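Mlr6093 protein (Mesorhizobium loti, PDB 2QJ8) probably acts as a zinc-dependent hydrolase of the succinylglutamate desuccinylase/aspartoacylase family, cleaving ester or linear amide bonds. Local coordinates at residues A[45-49]-A[228-233]; A[166-171]-A[200-204]. The contacts are given in a common frame with arbitrary orientation. Residue numbers count along the deposited sequence, not the author numbering.

Contact 1. Residues A[45-49]-A[228-233]; sequences GPSLL and LIALGL
Residues 45-49 run extended from a loop into a strand that begins at Ser47, while 228-233 bring a helix to its end: Leu228 to Ala230 form the last turn, and Gly232, at phi 75° and psi 20°, breaks it. With this left-handed (positive phi) conformation Gly232 completes a Schellman motif, with Leu233 N bonded to Leu228 O (3.0 Å) and Gly232 N to Ile229 O (2.8 Å). The closest CA atoms are those of Pro46 and Leu233, 6.6 Å apart. Pro46, just ahead of the strand, lies over the turn, its CG 3.2 Å from Leu231 O and its CB 3.8 Å from Leu233 CD2. Here the C-terminal end of helix 218-230 packs against a face of the central sheet of the zinc-exopeptidase-like catalytic domain, near the start of strand 47-52, which runs parallel to its neighbours 79-84 and 136-144. The side chains meet by apolar packing. Leu48 (chi1 t, chi2 p) points its CB at the helix end and meets three leucines: CD2 to Leu228 CD2 at 3.5 Å, CD1 to Leu231 CD1 at 4.4 Å, and CB to Leu233 CD1 at 3.9 Å. Those three leucines share the m, t rotamer. Ser47 points away in the strand's alternation and its OG is hydrogen-bonded to Asp135 N. Leu228 also touches Leu68 and Trp71 of helix 60-75.

Contact 2. Residues A[166-171]-A[200-204]; sequences KTVSIS and KTFIC
Lys166 lies within helix 161-172, and the axis of segment 166-171 passes 8.5 Å from that of strand 201-204, the N-to-C directions 42° apart (signed crossing -42°). The all-trans side chain of Lys166 brings CE to 4.0 Å from Thr201 OG1. Thr167 (chi1 m) has its CA 5.7 Å from that of Thr201; its CG2 lies 3.7 Å from Phe202 O, and its OG1 holds two waters at 2.7 Å each. One water donates to Lys200 O (2.8 Å) and accepts from Phe202 N (3.0 Å); the other reaches Thr201 OG1 (2.8 Å). Water thus joins helix to strand where the extended chain starts. This is a helix laid on one face of a sheet in an alpha/beta domain: strand 201-208 pairs in parallel with 136-144 and antiparallel with 152-155, and Thr201 and Ile203 face helix 161-172 while Phe202 points away, onto helix 190-197. One turn on from Lys166, Ile170 (m, t) sets CG2 3.3 Å from Ile203 CD1, a tight apolar contact, and CD1 3.9 Å from Thr201 CG2. Ser171 (chi1 m), with its CA 6.8 Å from that of Ile203, turns OG back to bond Thr167 O at 2.9 Å, leaving OG 3.7 Å from Ile203 CG1.

From the N terminus, the chain first lays down 45-49 at the start of strand 47-52, then runs on, still within the catalytic domain, to helix 161-172. Contact 2 closes the shorter loop, with 28 residues between its segments, when strand 201-208 comes in against that helix. Helix 218-230 follows this strand, and its end returns to 45-49, so contact 1 closes the longer loop, 178 residues between its segments, and encloses the whole of contact 2. Their centres are 12 Å apart. Leu231 CD2 packs 4.0 Å from Ile170 CG2, so the two contacts touch directly through this apolar pair. Strands 47-52 and 201-208 flank 136-144 in the sheet, with helices 218-230 and 161-172 packed against that sheet.

Contact 1. Residues A[45-49]-A[228-233]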
ATOM      1  N   GLY A  45      12.526  30.346 -22.306  1.00 30.36           N
ATOM      2  CA  GLY A  45      13.204  29.197 -21.736  1.00 28.40           C
ATOM      3  C   GLY A  45      12.384  27.947 -21.984  1.00 27.19           C
ATOM      4  O   GLY A  45      11.379  27.997 -22.681  1.00 26.87           O
ATOM      5  N   PRO A  46      12.799  26.817 -21.402  1.00 27.84           N
ATOM      6  CA  PRO A  46      12.151  25.519 -21.555  1.00 27.03           C
ATOM      7  C   PRO A  46      10.705  25.450 -21.081  1.00 27.34           C
ATOM      8  O   PRO A  46      10.311  26.209 -20.194  1.00 27.27           O
ATOM      9  CB  PRO A  46      13.026  24.611 -20.691  1.00 27.80           C
ATOM     10  CG  PRO A  46      14.326  25.311 -20.645  1.00 26.83           C
ATOM     11  CD  PRO A  46      13.988  26.710 -20.541  1.00 27.36           C
ATOM     12  N   SER A  47       9.919  24.563 -21.691  1.00 26.88           N
ATOM     13  CA  SER A  47       8.518  24.375 -21.330  1.00 28.67           C
ATOM     14  C   SER A  47       8.360  22.941 -20.795  1.00 27.92           C
ATOM     15  O   SER A  47       8.871  21.997 -21.384  1.00 31.27           O
ATOM     16  CB  SER A  47       7.610  24.579 -22.523  1.00 28.36           C
ATOM     17  OG  SER A  47       8.023  23.714 -23.558  1.00 33.47           O
ATOM     18  N   LEU A  48       7.601  22.801 -19.726  1.00 26.87           N
ATOM     19  CA  LEU A  48       7.425  21.535 -19.025  1.00 24.87           C
ATOM     20  C   LEU A  48       6.047  21.380 -18.423  1.00 24.85           C
ATOM     21  O   LEU A  48       5.534  22.311 -17.815  1.00 24.19           O
ATOM     22  CB  LEU A  48       8.441  21.475 -17.864  1.00 25.48           C
ATOM     23  CG  LEU A  48       8.400  20.224 -16.956  1.00 25.95           C
ATOM     24  CD1 LEU A  48       8.830  18.976 -17.736  1.00 22.49           C
ATOM     25  CD2 LEU A  48       9.224  20.409 -15.688  1.00 22.67           C
ATOM     26  N   LEU A  49       5.455  20.197 -18.592  1.00 23.66           N
ATOM     27  CA  LEU A  49       4.241  19.829 -17.906  1.00 24.49           C
ATOM     28  C   LEU A  49       4.622  18.747 -16.917  1.00 22.84           C
ATOM     29  O   LEU A  49       5.296  17.798 -17.292  1.00 22.81           O
ATOM     30  CB  LEU A  49       3.201  19.238 -18.855  1.00 24.42           C
ATOM     31  CG  LEU A  49       1.936  18.626 -18.242  1.00 27.56           C
ATOM     32  CD1 LEU A  49       1.081  19.664 -17.451  1.00 27.42           C
ATOM     33  CD2 LEU A  49       1.146  18.006 -19.384  1.00 21.35           C
ATOM     34  N   LEU A 228      15.092  19.172 -12.945  1.00 29.50           N
ATOM     35  CA  LEU A 228      14.773  20.567 -13.302  1.00 29.46           C
ATOM     36  C   LEU A 228      15.998  21.402 -13.618  1.00 28.32           C
ATOM     37  O   LEU A 228      15.963  22.220 -14.527  1.00 28.03           O
ATOM     38  CB  LEU A 228      13.960  21.237 -12.205  1.00 29.38           C
ATOM     39  CG  LEU A 228      12.569  20.684 -12.017  1.00 32.10           C
ATOM     40  CD1 LEU A 228      12.005  21.275 -10.759  1.00 28.82           C
ATOM     41  CD2 LEU A 228      11.714  20.972 -13.233  1.00 32.04           C
ATOM     42  N   ILE A 229      17.066  21.181 -12.857  1.00 30.10           N
ATOM     43  CA  ILE A 229      18.354  21.791 -13.109  1.00 29.68           C
ATOM     44  C   ILE A 229      18.870  21.336 -14.475  1.00 32.82           C
ATOM     45  O   ILE A 229      19.191  22.166 -15.317  1.00 33.73           O
ATOM     46  CB  ILE A 229      19.383  21.445 -12.008  1.00 31.16           C
ATOM     47  CG1 ILE A 229      19.013  22.123 -10.689  1.00 29.31           C
ATOM     48  CG2 ILE A 229      20.795  21.894 -12.416  1.00 29.33           C
ATOM     49  CD1 ILE A 229      19.786  21.578  -9.497  1.00 25.07           C
ATOM     50  N   ALA A 230      18.870  20.028 -14.721  1.00 33.77           N
ATOM     51  CA  ALA A 230      19.288  19.473 -16.017  1.00 33.70           C
ATOM     52  C   ALA A 230      18.474  20.018 -17.213  1.00 34.33           C
ATOM     53  O   ALA A 230      18.964  20.078 -18.325  1.00 34.05           O
ATOM     54  CB  ALA A 230      19.212  17.939 -15.982  1.00 33.74           C
ATOM     55  N   LEU A 231      17.229  20.403 -16.978  1.00 35.01           N
ATOM     56  CA  LEU A 231      16.396  20.989 -18.030  1.00 35.41           C
ATOM     57  C   LEU A 231      16.600  22.507 -18.180  1.00 35.72           C
ATOM     58  O   LEU A 231      15.997  23.104 -19.056  1.00 38.44           O
ATOM     59  CB  LEU A 231      14.922  20.673 -17.748  1.00 34.88           C
ATOM     60  CG  LEU A 231      14.509  19.212 -17.905  1.00 36.61           C
ATOM     61  CD1 LEU A 231      13.232  18.985 -17.188  1.00 37.19           C
ATOM     62  CD2 LEU A 231      14.420  18.837 -19.397  1.00 37.67           C
ATOM     63  N   GLY A 232      17.436  23.126 -17.342  1.00 33.04           N
ATOM     64  CA  GLY A 232      17.663  24.548 -17.373  1.00 32.87           C
ATOM     65  C   GLY A 232      16.555  25.423 -16.813  1.00 33.13           C
ATOM     66  O   GLY A 232      16.526  26.616 -17.105  1.00 35.17           O
ATOM     67  N   LEU A 233      15.677  24.862 -15.983  1.00 29.69           N
ATOM     68  CA  LEU A 233      14.543  25.598 -15.419  1.00 28.98           C
ATOM     69  C   LEU A 233      14.776  26.130 -14.006  1.00 28.20           C
ATOM     70  O   LEU A 233      14.143  27.081 -13.609  1.00 28.88           O
ATOM     71  CB  LEU A 233      13.306  24.716 -15.430  1.00 29.19           C
ATOM     72  CG  LEU A 233      12.679  24.486 -16.805  1.00 30.95           C
ATOM     73  CD1 LEU A 233      11.777  23.262 -16.812  1.00 29.71           C
ATOM     74  CD2 LEU A 233      11.919  25.734 -17.274  1.00 25.61           C
TER

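Contact 2. Residues A[166-171]-A[200-204]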
ATOM      1  N   LYS A 166      18.684  11.484 -25.975  1.00 29.94           N
ATOM      2  CA  LYS A 166      18.321  12.699 -25.274  1.00 32.04           C
ATOM      3  C   LYS A 166      17.503  12.392 -24.024  1.00 31.78           C
ATOM      4  O   LYS A 166      17.820  12.894 -22.947  1.00 28.59           O
ATOM      5  CB  LYS A 166      17.523  13.628 -26.180  1.00 33.59           C
ATOM      6  CG  LYS A 166      17.124  14.991 -25.566  1.00 35.83           C
ATOM      7  CD  LYS A 166      16.367  15.795 -26.602  1.00 35.50           C
ATOM      8  CE  LYS A 166      15.937  17.138 -26.094  1.00 44.15           C
ATOM      9  NZ  LYS A 166      15.159  17.835 -27.164  1.00 41.40           N
ATOM     10  N   THR A 167      16.454  11.586 -24.179  1.00 30.61           N
ATOM     11  CA  THR A 167      15.567  11.265 -23.063  1.00 31.36           C
ATOM     12  C   THR A 167      16.297  10.499 -21.960  1.00 30.09           C
ATOM     13  O   THR A 167      16.113  10.822 -20.798  1.00 30.82           O
ATOM     14  CB  THR A 167      14.307  10.489 -23.506  1.00 29.44           C
ATOM     15  OG1 THR A 167      13.504  11.335 -24.347  1.00 31.06           O
ATOM     16  CG2 THR A 167      13.488  10.052 -22.286  1.00 31.25           C
ATOM     17  N   VAL A 168      17.135   9.532 -22.335  1.00 28.20           N
ATOM     18  CA  VAL A 168      17.890   8.736 -21.372  1.00 27.39           C
ATOM     19  C   VAL A 168      18.893   9.627 -20.632  1.00 27.23           C
ATOM     20  O   VAL A 168      19.007   9.509 -19.434  1.00 27.40           O
ATOM     21  CB  VAL A 168      18.582   7.511 -22.052  1.00 31.01           C
ATOM     22  CG1 VAL A 168      19.579   6.854 -21.131  1.00 29.20           C
ATOM     23  CG2 VAL A 168      17.535   6.498 -22.524  1.00 28.61           C
ATOM     24  N   SER A 169      19.559  10.546 -21.323  1.00 26.32           N
ATOM     25  CA  SER A 169      20.501  11.468 -20.672  1.00 30.62           C
ATOM     26  C   SER A 169      19.830  12.379 -19.645  1.00 31.12           C
ATOM     27  O   SER A 169      20.331  12.529 -18.521  1.00 31.23           O
ATOM     28  CB  SER A 169      21.235  12.312 -21.698  1.00 32.12           C
ATOM     29  OG  SER A 169      22.075  11.470 -22.477  1.00 43.50           O
ATOM     30  N   ILE A 170      18.706  12.967 -20.038  1.00 27.31           N
ATOM     31  CA  ILE A 170      17.918  13.805 -19.141  1.00 30.18           C
ATOM     32  C   ILE A 170      17.485  12.999 -17.895  1.00 29.28           C
ATOM     33  O   ILE A 170      17.647  13.479 -16.775  1.00 31.36           O
ATOM     34  CB  ILE A 170      16.694  14.447 -19.828  1.00 30.08           C
ATOM     35  CG1 ILE A 170      17.141  15.434 -20.923  1.00 30.76           C
ATOM     36  CG2 ILE A 170      15.853  15.203 -18.767  1.00 29.67           C
ATOM     37  CD1 ILE A 170      15.987  16.046 -21.778  1.00 29.26           C
ATOM     38  N   SER A 171      16.998  11.778 -18.113  1.00 28.24           N
ATOM     39  CA  SER A 171      16.568  10.875 -17.046  1.00 28.52           C
ATOM     40  C   SER A 171      17.685  10.543 -16.051  1.00 28.04           C
ATOM     41  O   SER A 171      17.474  10.604 -14.854  1.00 27.70           O
ATOM     42  CB  SER A 171      16.009   9.595 -17.649  1.00 26.70           C
ATOM     43  OG  SER A 171      14.837   9.866 -18.406  1.00 29.58           O
ATOM     44  N   LYS A 200       8.448  14.280 -28.427  1.00 32.15           N
ATOM     45  CA  LYS A 200       8.785  14.989 -27.211  1.00 30.32           C
ATOM     46  C   LYS A 200       9.527  14.112 -26.197  1.00 30.07           C
ATOM     47  O   LYS A 200       9.681  12.867 -26.351  1.00 28.78           O
ATOM     48  CB  LYS A 200       7.492  15.601 -26.613  1.00 30.08           C
ATOM     49  CG  LYS A 200       6.952  16.771 -27.477  1.00 29.22           C
ATOM     50  CD  LYS A 200       5.627  17.356 -26.963  1.00 34.03           C
ATOM     51  CE  LYS A 200       5.101  18.447 -27.920  1.00 32.08           C
ATOM     52  NZ  LYS A 200       3.770  18.962 -27.473  1.00 29.94           N
ATOM     53  N   THR A 201      10.055  14.799 -25.188  1.00 30.57           N
ATOM     54  CA  THR A 201      10.760  14.165 -24.066  1.00 28.89           C
ATOM     55  C   THR A 201       9.704  13.790 -23.049  1.00 27.92           C
ATOM     56  O   THR A 201       8.988  14.648 -22.568  1.00 27.01           O
ATOM     57  CB  THR A 201      11.781  15.108 -23.466  1.00 29.17           C
ATOM     58  OG1 THR A 201      12.737  15.399 -24.478  1.00 29.26           O
ATOM     59  CG2 THR A 201      12.491  14.469 -22.218  1.00 22.73           C
ATOM     60  N   PHE A 202       9.515  12.490 -22.822  1.00 29.35           N
ATOM     61  CA  PHE A 202       8.553  12.011 -21.848  1.00 27.93           C
ATOM     62  C   PHE A 202       9.318  11.243 -20.778  1.00 27.84           C
ATOM     63  O   PHE A 202       9.983  10.251 -21.103  1.00 27.13           O
ATOM     64  CB  PHE A 202       7.525  11.130 -22.536  1.00 27.38           C
ATOM     65  CG  PHE A 202       6.460  10.575 -21.622  1.00 30.06           C
ATOM     66  CD1 PHE A 202       5.814  11.385 -20.670  1.00 35.08           C
ATOM     67  CD2 PHE A 202       6.037   9.257 -21.763  1.00 34.69           C
ATOM     68  CE1 PHE A 202       4.817  10.892 -19.850  1.00 30.33           C
ATOM     69  CE2 PHE A 202       5.015   8.745 -20.944  1.00 36.05           C
ATOM     70  CZ  PHE A 202       4.410   9.570 -19.977  1.00 35.03           C
ATOM     71  N   ILE A 203       9.220  11.712 -19.529  1.00 27.57           N
ATOM     72  CA  ILE A 203       9.923  11.142 -18.370  1.00 26.16           C
ATOM     73  C   ILE A 203       8.915  10.668 -17.317  1.00 29.37           C
ATOM     74  O   ILE A 203       8.000  11.389 -16.946  1.00 26.08           O
ATOM     75  CB  ILE A 203      10.985  12.143 -17.832  1.00 28.05           C
ATOM     76  CG1 ILE A 203      12.104  12.282 -18.872  1.00 30.82           C
ATOM     77  CG2 ILE A 203      11.603  11.670 -16.566  1.00 22.33           C
ATOM     78  CD1 ILE A 203      13.109  13.307 -18.511  1.00 29.79           C
ATOM     79  N   CYS A 204       9.074   9.407 -16.901  1.00 32.68           N
ATOM     80  CA  CYS A 204       8.192   8.763 -15.958  0.50 33.00           C
ATOM     81  C   CYS A 204       8.974   8.342 -14.708  1.00 31.56           C
ATOM     82  O   CYS A 204       9.810   7.446 -14.791  1.00 31.07           O
ATOM     83  CB  CYS A 204       7.584   7.563 -16.679  0.50 33.89           C
ATOM     84  SG  CYS A 204       6.231   6.816 -15.861  0.50 40.05           S
TER
HETATM   85  O   HOH W   1      10.912  10.813 -24.816  1.00 22.21           O
HETATM   86  O   HOH W   2      13.759  13.409 -26.091  1.00 25.16           O